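Local coordinates for oxidoreductase protein (Agrobacterium radiobacter, PDB 5UI9) that binds NAD+ and a small dihydroxy acid as a dimeric oxidoreductase of the GFO/IDH/MocA family, probably passing hydride between substrate and dinucleotide, at residues E5-L10 and G31-C36; Q20-K25 and G47-I52; G143-P148 and I246-T251; I176-I181 and V230-K235; Q252-L257 and E264-N269. All coordinates share one frame; numbering follows the deposited sequence.

Contact 1 of 5, residues E5-L10 and G31-C36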
# COMPACT_ATOMS: atom_id res chain seq x y z
N GLU A 5 -35.28 -31.40 -3.39
CA GLU A 5 -35.08 -29.96 -3.27
C GLU A 5 -34.89 -29.61 -1.79
O GLU A 5 -35.79 -29.86 -0.99
CB GLU A 5 -36.31 -29.24 -3.85
CG GLU A 5 -36.46 -27.74 -3.52
CD GLU A 5 -36.02 -26.80 -4.64
OE1 GLU A 5 -36.45 -25.62 -4.60
OE2 GLU A 5 -35.26 -27.21 -5.54
N LEU A 6 -33.74 -29.02 -1.45
CA LEU A 6 -33.51 -28.54 -0.08
C LEU A 6 -34.39 -27.34 0.23
O LEU A 6 -34.63 -26.51 -0.64
CB LEU A 6 -32.03 -28.20 0.16
CG LEU A 6 -31.03 -29.35 0.19
CD1 LEU A 6 -29.62 -28.79 0.30
CD2 LEU A 6 -31.30 -30.31 1.33
N LYS A 7 -34.88 -27.26 1.47
CA LYS A 7 -35.81 -26.21 1.90
C LYS A 7 -35.13 -25.37 2.97
O LYS A 7 -34.74 -25.90 4.01
CB LYS A 7 -37.09 -26.83 2.46
CG LYS A 7 -37.97 -27.48 1.39
CD LYS A 7 -38.49 -28.86 1.81
CE LYS A 7 -39.56 -28.78 2.90
NZ LYS A 7 -40.81 -28.10 2.45
N GLY A 8 -35.00 -24.07 2.72
CA GLY A 8 -34.35 -23.16 3.66
C GLY A 8 -35.33 -22.30 4.41
O GLY A 8 -36.45 -22.06 3.96
N ALA A 9 -34.91 -21.84 5.59
CA ALA A 9 -35.60 -20.78 6.30
C ALA A 9 -34.62 -19.63 6.42
O ALA A 9 -33.49 -19.84 6.84
CB ALA A 9 -36.03 -21.24 7.68
N LEU A 10 -35.04 -18.42 6.04
CA LEU A 10 -34.19 -17.24 6.16
C LEU A 10 -34.67 -16.40 7.35
O LEU A 10 -35.86 -16.13 7.49
CB LEU A 10 -34.19 -16.43 4.86
CG LEU A 10 -33.30 -15.17 4.88
CD1 LEU A 10 -32.56 -14.98 3.57
CD2 LEU A 10 -34.11 -13.91 5.21
N GLY A 31 -34.43 -23.91 -2.21
CA GLY A 31 -35.29 -22.73 -2.18
C GLY A 31 -35.72 -22.41 -0.76
O GLY A 31 -35.52 -23.21 0.15
N ILE A 32 -36.33 -21.24 -0.58
CA ILE A 32 -36.77 -20.78 0.75
C ILE A 32 -38.25 -21.13 0.99
O ILE A 32 -39.12 -20.70 0.23
CB ILE A 32 -36.55 -19.26 0.92
CG1 ILE A 32 -35.05 -18.92 0.75
CG2 ILE A 32 -37.07 -18.77 2.27
CD1 ILE A 32 -34.10 -19.58 1.73
N ALA A 33 -38.51 -21.89 2.06
CA ALA A 33 -39.86 -22.32 2.44
C ALA A 33 -40.44 -21.49 3.59
O ALA A 33 -41.65 -21.56 3.83
CB ALA A 33 -39.86 -23.79 2.82
N ALA A 34 -39.60 -20.75 4.31
CA ALA A 34 -40.05 -19.97 5.47
C ALA A 34 -39.14 -18.77 5.71
O ALA A 34 -37.95 -18.82 5.41
CB ALA A 34 -40.08 -20.86 6.71
N ILE A 35 -39.72 -17.69 6.22
CA ILE A 35 -38.96 -16.50 6.59
C ILE A 35 -39.34 -16.02 7.99
O ILE A 35 -40.42 -16.34 8.51
CB ILE A 35 -39.09 -15.35 5.56
CG1 ILE A 35 -40.55 -14.98 5.29
CG2 ILE A 35 -38.39 -15.73 4.25
CD1 ILE A 35 -40.71 -13.64 4.59
N CYS A 36 -38.42 -15.27 8.60
CA CYS A 36 -38.57 -14.79 9.96
C CYS A 36 -37.99 -13.39 10.10
O CYS A 36 -36.90 -13.11 9.59
CB CYS A 36 -37.86 -15.75 10.92
SG CYS A 36 -37.84 -15.22 12.65
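Ile-32 leans its CD1 across the bare backbone of Gly-8, 4.1 Å from Gly-8 CA, while its CG2 comes near Gly-8 O. Glycine suits position 8, leaving room for that methyl. CG1 stands beside the Ile-32 backbone N (chi1 -59°), and a second bend at chi2 turns CD1 toward the neighbouring strand, to within 4.4 Å of Leu-10 CB. Leu-10 CB also meets Ile-35 CG2, roughly at a right angle to Ile-32 CD1, and these branched residues share one apolar face, which helix 17-26 covers through Ala-17, Met-21 and Trp-24. The two strands are the first pair of the Rossmann fold, parallel neighbours joined by a right-handed beta-alpha-beta crossover through that helix. On the other face small residues pack closely: Ala-9 CB meets Ala-34 CB at 4.2 Å, and both lie against Leu-62 of helix 59-65. Between Gly-8 and Ala-9 the register slips by one residue in a beta bulge. There Gly-8 O takes a good bond from Ala-33 N (2.8 Å), in the carbonyl plane, and a weak one from Ala-34 N. Beyond the bulge Leu-10 N donates to Ala-34 O at 3.0 Å, and Leu-10 O receives Cys-36 N at 2.9 Å.

Contact 2 of 5, residues Q20-K25 and G47-I52. With MG (magnesium ion), chain E.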
# COMPACT_ATOMS: atom_id res chain seq x y z
N GLN A 20 -30.23 -12.12 -1.02
CA GLN A 20 -30.12 -13.54 -0.70
C GLN A 20 -31.37 -14.31 -1.14
O GLN A 20 -31.26 -15.41 -1.68
CB GLN A 20 -29.81 -13.75 0.79
CG GLN A 20 -28.42 -13.24 1.16
CD GLN A 20 -28.06 -13.37 2.62
OE1 GLN A 20 -27.40 -12.48 3.17
NE2 GLN A 20 -28.46 -14.46 3.26
N MET A 21 -32.54 -13.70 -0.95
CA MET A 21 -33.82 -14.25 -1.42
C MET A 21 -33.91 -14.37 -2.94
O MET A 21 -34.37 -15.40 -3.45
CB MET A 21 -35.00 -13.41 -0.90
CG MET A 21 -35.22 -13.51 0.61
SD MET A 21 -35.65 -15.14 1.23
CE MET A 21 -37.25 -15.39 0.45
N HIS A 22 -33.49 -13.34 -3.67
CA HIS A 22 -33.41 -13.42 -5.13
C HIS A 22 -32.51 -14.58 -5.53
O HIS A 22 -32.88 -15.41 -6.36
CB HIS A 22 -32.85 -12.14 -5.77
CG HIS A 22 -33.84 -11.02 -5.88
ND1 HIS A 22 -35.00 -11.12 -6.61
CD2 HIS A 22 -33.81 -9.75 -5.41
CE1 HIS A 22 -35.66 -9.98 -6.56
NE2 HIS A 22 -34.96 -9.13 -5.83
N ALA A 23 -31.32 -14.63 -4.93
CA ALA A 23 -30.34 -15.67 -5.25
C ALA A 23 -30.84 -17.09 -4.95
O ALA A 23 -30.58 -18.01 -5.73
CB ALA A 23 -29.03 -15.41 -4.53
N TRP A 24 -31.55 -17.27 -3.84
CA TRP A 24 -32.10 -18.60 -3.50
C TRP A 24 -33.06 -19.13 -4.56
O TRP A 24 -33.13 -20.33 -4.79
CB TRP A 24 -32.78 -18.61 -2.13
CG TRP A 24 -31.83 -18.64 -0.97
CD1 TRP A 24 -31.77 -17.74 0.04
CD2 TRP A 24 -30.83 -19.62 -0.70
NE1 TRP A 24 -30.78 -18.09 0.93
CE2 TRP A 24 -30.19 -19.24 0.49
CE3 TRP A 24 -30.40 -20.78 -1.35
CZ2 TRP A 24 -29.14 -19.97 1.05
CZ3 TRP A 24 -29.36 -21.51 -0.80
CH2 TRP A 24 -28.74 -21.10 0.39
N LYS A 25 -33.81 -18.23 -5.20
CA LYS A 25 -34.68 -18.60 -6.32
C LYS A 25 -33.84 -19.15 -7.48
O LYS A 25 -34.14 -20.23 -7.99
CB LYS A 25 -35.55 -17.39 -6.73
CG LYS A 25 -36.51 -17.63 -7.89
CD LYS A 25 -37.93 -17.14 -7.61
CE LYS A 25 -38.03 -15.68 -7.19
NZ LYS A 25 -37.37 -14.76 -8.15
N GLY A 47 -42.06 -11.29 2.37
CA GLY A 47 -42.98 -12.41 2.16
C GLY A 47 -43.82 -12.26 0.90
O GLY A 47 -43.93 -13.20 0.12
N ASP A 48 -44.38 -11.07 0.70
CA ASP A 48 -45.19 -10.77 -0.50
C ASP A 48 -44.35 -10.75 -1.77
O ASP A 48 -44.75 -11.34 -2.78
CB ASP A 48 -45.92 -9.42 -0.35
CG ASP A 48 -47.08 -9.48 0.66
OD1 ASP A 48 -47.43 -10.58 1.13
OD2 ASP A 48 -47.64 -8.42 0.97
N GLN A 49 -43.20 -10.09 -1.72
CA GLN A 49 -42.29 -10.00 -2.88
C GLN A 49 -41.90 -11.38 -3.42
O GLN A 49 -41.92 -11.60 -4.63
CB GLN A 49 -41.03 -9.20 -2.51
CG GLN A 49 -40.09 -8.92 -3.68
CD GLN A 49 -38.94 -7.99 -3.31
OE1 GLN A 49 -38.79 -7.59 -2.16
NE2 GLN A 49 -38.13 -7.66 -4.30
N PHE A 50 -41.58 -12.31 -2.52
CA PHE A 50 -41.05 -13.63 -2.89
C PHE A 50 -42.05 -14.78 -2.73
O PHE A 50 -41.67 -15.93 -2.92
CB PHE A 50 -39.76 -13.90 -2.11
CG PHE A 50 -38.63 -13.00 -2.51
CD1 PHE A 50 -37.82 -13.32 -3.60
CD2 PHE A 50 -38.41 -11.80 -1.85
CE1 PHE A 50 -36.79 -12.47 -3.98
CE2 PHE A 50 -37.39 -10.95 -2.23
CZ PHE A 50 -36.58 -11.29 -3.30
N GLY A 51 -43.30 -14.46 -2.39
CA GLY A 51 -44.38 -15.46 -2.31
C GLY A 51 -44.18 -16.52 -1.24
O GLY A 51 -44.43 -17.69 -1.48
N ILE A 52 -43.74 -16.10 -0.04
CA ILE A 52 -43.47 -17.04 1.05
C ILE A 52 -44.67 -17.06 2.00
O ILE A 52 -45.02 -16.03 2.59
CB ILE A 52 -42.17 -16.67 1.83
CG1 ILE A 52 -41.00 -16.32 0.88
CG2 ILE A 52 -41.76 -17.80 2.76
CD1 ILE A 52 -40.43 -17.48 0.07
MG MG E . -33.88 -22.20 -6.01
O HOH W 1 -35.11 -23.66 -7.36
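With CG beside its backbone N (chi1 -67°), Phe-50 directs its ring at helix 17-26, where Met-21, turned by a similar chi1 of -69°, sets its CB over the middle of one ring face. Met-21 CB and the Phe-50 ring centroid are 3.5 Å apart, a close CH-pi contact. Further bends at chi2 and chi3 fold the thioether over the same ring: SD makes a more distant Met-aromatic contact, and CE reaches Ile-52 CD1, tip to tip, at 3.8 Å. A flexible, unbranched methionine fits this curved path between a flat ring and a branched aliphatic end. The contact pairs the helices that follow the first two strands of the Rossmann domain, and Met-21 also packs on Ile-32 and Ile-35 of the sheet beneath. The Phe-50 ring presents its edge to the face of His-22 in a T-shaped stack, planes at 69°, with Phe-50 CZ over the imidazole centre; Trp-283 also stacks on His-22. Gly-51 has positive phi in a Schellman motif, a conformation favourable to glycine. One turn along from Met-21, Trp-24 O binds the magnesium ion at 2.4 Å, together with Val-27 O, Ala-30 O and a water.

Contact 3 of 5, residues G143-P148 and I246-T251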
# COMPACT_ATOMS: atom_id res chain seq x y z
N GLY A 143 0.48 -21.01 -11.48
CA GLY A 143 1.94 -20.88 -11.50
C GLY A 143 2.45 -19.80 -12.44
O GLY A 143 3.65 -19.62 -12.57
N ALA A 144 1.53 -19.06 -13.08
CA ALA A 144 1.87 -18.05 -14.09
C ALA A 144 2.92 -17.01 -13.67
O ALA A 144 3.74 -16.59 -14.49
CB ALA A 144 0.60 -17.34 -14.56
N ILE A 145 2.89 -16.60 -12.40
CA ILE A 145 3.81 -15.57 -11.89
C ILE A 145 4.82 -16.09 -10.86
O ILE A 145 5.49 -15.29 -10.20
CB ILE A 145 3.04 -14.35 -11.34
CG1 ILE A 145 2.25 -14.68 -10.06
CG2 ILE A 145 2.12 -13.78 -12.40
CD1 ILE A 145 1.97 -13.44 -9.23
N GLY A 146 4.94 -17.41 -10.74
CA GLY A 146 5.82 -18.03 -9.75
C GLY A 146 5.24 -17.94 -8.35
O GLY A 146 4.03 -17.85 -8.18
N GLU A 147 6.13 -17.98 -7.36
CA GLU A 147 5.72 -17.90 -5.95
C GLU A 147 5.45 -16.45 -5.58
O GLU A 147 6.33 -15.61 -5.77
CB GLU A 147 6.81 -18.46 -5.03
CG GLU A 147 7.17 -19.93 -5.23
CD GLU A 147 6.10 -20.92 -4.76
OE1 GLU A 147 5.07 -20.51 -4.16
OE2 GLU A 147 6.29 -22.14 -4.99
N PRO A 148 4.26 -16.14 -5.04
CA PRO A 148 3.97 -14.76 -4.61
C PRO A 148 4.81 -14.34 -3.40
O PRO A 148 5.00 -15.14 -2.49
CB PRO A 148 2.49 -14.82 -4.23
CG PRO A 148 2.25 -16.24 -3.83
CD PRO A 148 3.17 -17.08 -4.67
N ILE A 246 -6.18 -5.16 -6.67
CA ILE A 246 -5.22 -6.15 -6.18
C ILE A 246 -3.93 -6.13 -7.00
O ILE A 246 -3.96 -6.23 -8.23
CB ILE A 246 -5.82 -7.58 -6.15
CG1 ILE A 246 -7.02 -7.62 -5.18
CG2 ILE A 246 -4.76 -8.60 -5.72
CD1 ILE A 246 -7.76 -8.93 -5.14
N ASP A 247 -2.80 -5.97 -6.30
CA ASP A 247 -1.47 -6.14 -6.87
C ASP A 247 -0.85 -7.36 -6.22
O ASP A 247 -0.93 -7.49 -5.00
CB ASP A 247 -0.58 -4.92 -6.58
CG ASP A 247 -1.15 -3.60 -7.09
OD1 ASP A 247 -2.19 -3.59 -7.78
OD2 ASP A 247 -0.55 -2.56 -6.77
N ILE A 248 -0.26 -8.24 -7.02
CA ILE A 248 0.56 -9.34 -6.51
C ILE A 248 1.87 -9.37 -7.27
O ILE A 248 1.86 -9.32 -8.50
CB ILE A 248 -0.12 -10.72 -6.69
CG1 ILE A 248 -1.57 -10.73 -6.18
CG2 ILE A 248 0.70 -11.82 -6.00
CD1 ILE A 248 -1.71 -10.65 -4.67
N ASP A 249 2.99 -9.46 -6.55
CA ASP A 249 4.30 -9.68 -7.16
C ASP A 249 4.78 -11.09 -6.83
O ASP A 249 4.73 -11.52 -5.67
CB ASP A 249 5.33 -8.67 -6.65
CG ASP A 249 5.06 -7.24 -7.12
OD1 ASP A 249 4.05 -7.00 -7.83
OD2 ASP A 249 5.88 -6.36 -6.77
N GLY A 250 5.24 -11.80 -7.86
CA GLY A 250 5.81 -13.13 -7.71
C GLY A 250 7.20 -13.21 -8.32
O GLY A 250 7.65 -12.28 -9.00
N THR A 251 7.87 -14.33 -8.08
CA THR A 251 9.24 -14.53 -8.56
C THR A 251 9.39 -14.50 -10.09
O THR A 251 10.45 -14.14 -10.60
CB THR A 251 9.83 -15.87 -8.05
OG1 THR A 251 8.95 -16.94 -8.41
CG2 THR A 251 10.01 -15.84 -6.53
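The turn leading into strand 148-156 folds over the end of strand 245-250 and meets it through Ile-145 and Ile-248; the two strands are antiparallel neighbours in the large open sheet of the GFO/IDH/MocA C-terminal domain. The approach starts at Gly-143, whose positive phi closes helix 131-141 in a Schellman motif and which opens a type I beta turn to Gly-146. Within that turn Ile-145 holds CG1 between its backbone N and carbonyl carbon (chi1 68°), and the extended chain then brings CD1 to Ile-248 CG2 at 3.8 Å, the two side chains crossing at about a right angle. Ile-145 O comes close to Gly-250, with Gly-250 CA 3.3 Å away as a CA-H...O contact; glycine permits this approach. Gly-146, also at positive phi, passes beside Thr-251 OG1 in a space with no room for a side chain. Glu-147 then makes its hydrogen bonds through its backbone: Thr-251 N donates to Glu-147 O at 3.1 Å from above the carbonyl plane, while the carboxylate leads away. Pro-148, lacking an N-H, suits the non-hydrogen-bonded pair it forms with Gly-250 and rests CB on Ile-248 CG2, which Ile-145 CD1 meets from another direction. Thr-251 completes the join with its hydroxyl: held between backbone N and carbonyl carbon (chi1 55°), OG1 accepts from Glu-147 N at 3.2 Å, with an N-H...O angle of 145°.

Contact 4 of 5, residues I176-I181 and V230-K235. With 8A1 ((2S)-2,3-dihydroxy-2-methylpropanoic acid), chain D.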
# COMPACT_ATOMS: atom_id res chain seq x y z
N ILE A 176 -13.29 -1.81 9.62
CA ILE A 176 -12.60 -3.11 9.68
C ILE A 176 -13.61 -4.25 9.88
O ILE A 176 -13.57 -5.26 9.16
CB ILE A 176 -11.49 -3.18 10.77
CG1 ILE A 176 -10.48 -2.04 10.60
CG2 ILE A 176 -10.77 -4.53 10.70
CD1 ILE A 176 -9.35 -2.04 11.61
N GLU A 177 -14.52 -4.07 10.84
CA GLU A 177 -15.61 -5.01 11.10
C GLU A 177 -16.57 -5.17 9.91
O GLU A 177 -17.00 -6.28 9.62
CB GLU A 177 -16.41 -4.54 12.33
CG GLU A 177 -17.54 -5.47 12.74
CD GLU A 177 -18.36 -4.96 13.92
OE1 GLU A 177 -19.36 -5.63 14.26
OE2 GLU A 177 -18.04 -3.89 14.49
N ASP A 178 -16.90 -4.08 9.24
CA ASP A 178 -17.89 -4.13 8.16
C ASP A 178 -17.30 -4.58 6.82
O ASP A 178 -17.89 -5.40 6.12
CB ASP A 178 -18.53 -2.75 7.96
CG ASP A 178 -19.47 -2.72 6.76
OD1 ASP A 178 -20.34 -3.61 6.68
OD2 ASP A 178 -19.31 -1.83 5.91
N LEU A 179 -16.15 -4.01 6.47
CA LEU A 179 -15.61 -4.09 5.12
C LEU A 179 -14.22 -4.74 5.08
O LEU A 179 -13.97 -5.62 4.26
CB LEU A 179 -15.60 -2.69 4.50
CG LEU A 179 -15.04 -2.44 3.10
CD1 LEU A 179 -13.52 -2.32 3.11
CD2 LEU A 179 -15.51 -3.49 2.10
N GLY A 180 -13.33 -4.29 5.98
CA GLY A 180 -12.00 -4.88 6.14
C GLY A 180 -12.04 -6.39 6.34
O GLY A 180 -11.15 -7.11 5.89
N ILE A 181 -13.08 -6.85 7.03
CA ILE A 181 -13.35 -8.27 7.19
C ILE A 181 -13.33 -9.02 5.83
O ILE A 181 -12.78 -10.10 5.74
CB ILE A 181 -14.67 -8.49 7.97
CG1 ILE A 181 -14.77 -9.91 8.53
CG2 ILE A 181 -15.89 -8.14 7.14
CD1 ILE A 181 -15.73 -10.00 9.69
N VAL A 230 -8.13 0.06 3.43
CA VAL A 230 -9.55 0.28 3.23
C VAL A 230 -9.94 1.69 3.66
O VAL A 230 -9.35 2.25 4.60
CB VAL A 230 -10.42 -0.79 3.94
CG1 VAL A 230 -10.12 -2.17 3.37
CG2 VAL A 230 -10.24 -0.78 5.45
N SER A 231 -10.92 2.26 2.97
CA SER A 231 -11.40 3.60 3.24
C SER A 231 -12.80 3.79 2.68
O SER A 231 -13.07 3.36 1.55
CB SER A 231 -10.47 4.64 2.59
OG SER A 231 -11.00 5.96 2.68
N TYR A 232 -13.68 4.39 3.47
CA TYR A 232 -14.97 4.92 3.00
C TYR A 232 -15.00 6.47 2.96
O TYR A 232 -16.08 7.08 2.88
CB TYR A 232 -16.13 4.36 3.83
CG TYR A 232 -16.77 3.10 3.26
CD1 TYR A 232 -17.31 3.10 1.97
CD2 TYR A 232 -16.84 1.92 4.00
CE1 TYR A 232 -17.91 1.96 1.44
CE2 TYR A 232 -17.43 0.78 3.47
CZ TYR A 232 -17.96 0.81 2.20
OH TYR A 232 -18.54 -0.31 1.67
N ALA A 233 -13.82 7.09 2.97
CA ALA A 233 -13.69 8.55 2.86
C ALA A 233 -12.81 8.99 1.67
O ALA A 233 -12.22 10.07 1.69
CB ALA A 233 -13.14 9.12 4.17
N THR A 234 -12.76 8.15 0.64
CA THR A 234 -11.92 8.39 -0.53
C THR A 234 -12.79 8.95 -1.66
O THR A 234 -13.75 8.30 -2.08
CB THR A 234 -11.21 7.08 -0.94
OG1 THR A 234 -10.35 6.66 0.12
CG2 THR A 234 -10.38 7.27 -2.21
N LYS A 235 -12.45 10.14 -2.15
CA LYS A 235 -13.26 10.85 -3.16
C LYS A 235 -12.56 10.84 -4.51
O LYS A 235 -11.66 11.66 -4.76
CB LYS A 235 -13.53 12.28 -2.70
CG LYS A 235 -14.43 12.32 -1.47
CD LYS A 235 -14.37 13.65 -0.74
CE LYS A 235 -15.21 13.58 0.53
NZ LYS A 235 -15.32 14.90 1.19
OXT 8A1 D . -20.74 -5.72 1.33
C 8A1 D . -20.68 -5.45 2.55
O 8A1 D . -20.50 -6.32 3.43
CA 8A1 D . -20.82 -4.01 3.00
CB 8A1 D . -19.40 -3.46 3.12
O1 8A1 D . -19.41 -2.05 3.35
O2 8A1 D . -21.50 -3.96 4.26
C3 8A1 D . -21.66 -3.23 1.99
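The pocket for (2S)-2,3-dihydroxy-2-methylpropanoic acid is partly walled by this contact, in which helix 175-191 lies against the end of strand 225-231 and Asp-178 and Tyr-232 both face the ligand. Asp-178 uses its carboxylate as a two-pronged acceptor: ligand O2 donates to OD1 at 2.7 Å and ligand O1 to OD2 at 2.6 Å. Its CG lies anti to the backbone N (chi1 175°), carrying both oxygens out from the helix toward the two hydroxyls. Tyr-232 OH donates to ligand O1 at 2.6 Å, and O1 sits near the plane of the phenol, at the ring edge. Next to these polar groups Leu-179 fills the space between helix and strand. Its CG touches Tyr-232 CE2 at 4.0 Å, the two side chains crossing obliquely, and CD1 presses on Val-230 CG1 at 3.4 Å, tighter than usual carbon packing. Gly-180 follows in a wider pi-type turn, where a side chain would run into Ile-176 CA. Lys-98 forms a salt bridge with Asp-178 OD1 and also bonds the ligand, as do Gln-165 and His-182. Ligand O1 thus donates a hydrogen bond to Asp-178 OD2 and accepts one from Tyr-232 OH, an arrangement that orients this hydroxyl and is consistent with recognition of a vicinal diol.

Contact 5 of 5, residues Q252-L257 and E264-N269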
# COMPACT_ATOMS: atom_id res chain seq x y z
N GLN A 252 8.33 -14.88 -10.81
CA GLN A 252 8.33 -14.90 -12.29
C GLN A 252 7.33 -13.94 -12.94
O GLN A 252 7.15 -13.98 -14.17
CB GLN A 252 8.05 -16.33 -12.78
CG GLN A 252 9.09 -17.35 -12.39
CD GLN A 252 8.68 -18.78 -12.73
OE1 GLN A 252 7.75 -19.01 -13.52
NE2 GLN A 252 9.36 -19.75 -12.14
N GLY A 253 6.68 -13.06 -12.17
CA GLY A 253 5.67 -12.18 -12.75
C GLY A 253 4.86 -11.34 -11.79
O GLY A 253 5.16 -11.25 -10.60
N THR A 254 3.81 -10.72 -12.34
CA THR A 254 2.91 -9.85 -11.60
C THR A 254 1.46 -10.05 -11.99
O THR A 254 1.16 -10.38 -13.15
CB THR A 254 3.23 -8.36 -11.85
OG1 THR A 254 3.28 -8.11 -13.26
CG2 THR A 254 4.54 -7.97 -11.21
N ILE A 255 0.56 -9.84 -11.03
CA ILE A 255 -0.86 -9.69 -11.29
C ILE A 255 -1.25 -8.27 -10.89
O ILE A 255 -0.87 -7.80 -9.82
CB ILE A 255 -1.72 -10.70 -10.48
CG1 ILE A 255 -1.43 -12.14 -10.92
CG2 ILE A 255 -3.21 -10.38 -10.62
CD1 ILE A 255 -1.98 -13.19 -9.97
N ARG A 256 -2.01 -7.60 -11.76
CA ARG A 256 -2.55 -6.27 -11.46
C ARG A 256 -4.02 -6.23 -11.83
O ARG A 256 -4.38 -6.16 -13.01
CB ARG A 256 -1.77 -5.18 -12.21
CG ARG A 256 -0.32 -5.01 -11.77
CD ARG A 256 -0.19 -4.28 -10.44
NE ARG A 256 1.20 -4.04 -10.02
CZ ARG A 256 2.00 -4.95 -9.44
NH1 ARG A 256 1.59 -6.20 -9.21
NH2 ARG A 256 3.24 -4.60 -9.10
N LEU A 257 -4.87 -6.29 -10.81
CA LEU A 257 -6.31 -6.14 -10.97
C LEU A 257 -6.65 -4.70 -10.65
O LEU A 257 -6.58 -4.29 -9.49
CB LEU A 257 -7.07 -7.10 -10.03
CG LEU A 257 -8.59 -6.96 -9.98
CD1 LEU A 257 -9.21 -7.13 -11.36
CD2 LEU A 257 -9.17 -7.98 -9.00
N GLU A 264 -4.37 -7.52 -15.53
CA GLU A 264 -3.07 -7.60 -16.20
C GLU A 264 -2.22 -8.68 -15.55
O GLU A 264 -1.93 -8.60 -14.36
CB GLU A 264 -2.30 -6.29 -16.10
CG GLU A 264 -2.38 -5.42 -17.33
CD GLU A 264 -1.54 -4.16 -17.19
OE1 GLU A 264 -0.39 -4.23 -16.68
OE2 GLU A 264 -2.04 -3.09 -17.60
N VAL A 265 -1.82 -9.66 -16.34
CA VAL A 265 -0.94 -10.73 -15.88
C VAL A 265 0.28 -10.72 -16.79
O VAL A 265 0.13 -10.86 -18.00
CB VAL A 265 -1.62 -12.11 -15.97
CG1 VAL A 265 -0.64 -13.21 -15.57
CG2 VAL A 265 -2.88 -12.14 -15.11
N THR A 266 1.47 -10.54 -16.21
CA THR A 266 2.71 -10.65 -16.98
C THR A 266 3.55 -11.77 -16.38
O THR A 266 3.71 -11.84 -15.16
CB THR A 266 3.51 -9.33 -17.07
OG1 THR A 266 4.24 -9.11 -15.87
CG2 THR A 266 2.60 -8.14 -17.35
N GLY A 267 4.06 -12.64 -17.24
CA GLY A 267 4.86 -13.79 -16.84
C GLY A 267 6.02 -13.99 -17.81
O GLY A 267 6.29 -13.11 -18.64
N PRO A 268 6.70 -15.14 -17.72
CA PRO A 268 7.85 -15.42 -18.61
C PRO A 268 7.54 -15.33 -20.12
O PRO A 268 8.41 -14.90 -20.89
CB PRO A 268 8.26 -16.84 -18.21
CG PRO A 268 7.78 -16.99 -16.81
CD PRO A 268 6.49 -16.23 -16.75
N ASN A 269 6.33 -15.72 -20.53
CA ASN A 269 5.91 -15.66 -21.94
C ASN A 269 5.64 -14.22 -22.40
O ASN A 269 6.16 -13.78 -23.43
CB ASN A 269 4.67 -16.53 -22.17
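A beta hairpin toward the outer side of the C-terminal sheet brings Thr-254 and Thr-266 side by side, their side chains pointing the same way and OG1 3.0 Å from OG1. Both hold the hydroxyl between backbone N and carbonyl carbon (chi1 52° and 79°), which turns the two oxygens toward each other. Thr-254 OG1 is also hydrogen-bonded to Lys-235 O of the second subunit; threonine suits this, since beta-branched residues favour strands and its hydroxyl can reach the partner subunit. In the hairpin, segments 253-257 and 264-266 run antiparallel at 177°, and their hydrogen-bonded pairs are doubly linked: Thr-254 N to Thr-266 O (3.0 Å) with the reverse bond, and Arg-256 N to Glu-264 O (2.8 Å) with its return. Arg-256 and Glu-264 share the threonine face and touch through CB and CB at 4.1 Å, but their charged ends part. The guanidinium pairs with Asp-249, and Glu-264 with Arg-262. On the opposite face Ile-255 CG1 and Val-265 CG2 stand 4.4 Å apart, branched apolar residues packed on Val-139 of helix 131-141. Beyond the paired strands Pro-268 CD rests on Gln-252 O at 3.5 Å, its ring crossing the extended glutamine side chain.

How the contacts relate
Contacts 1 and 2 form one block of the Rossmann domain, their centres 9 Å apart: Ile-32 CD1 of contact 1 packs on Trp-24 CD1 of contact 2 at 3.4 Å. Contacts 3 and 5 are continuous, with centres 7 Å apart, since strands 245-250 and 253-258 are neighbours; Asp-249 OD1 and Arg-256 NH2 make a salt bridge of 2.8 Å. Contact 4 lies between these blocks, its centre 29 Å from that of contact 2 and 25 Å from that of contact 3. It supplies two residues of the acid pocket; the side chains of its Asp-178 and of Cys-36 in contact 1 are each about 4 Å from NAD. Contacts 3, 4 and 5 all touch the second subunit.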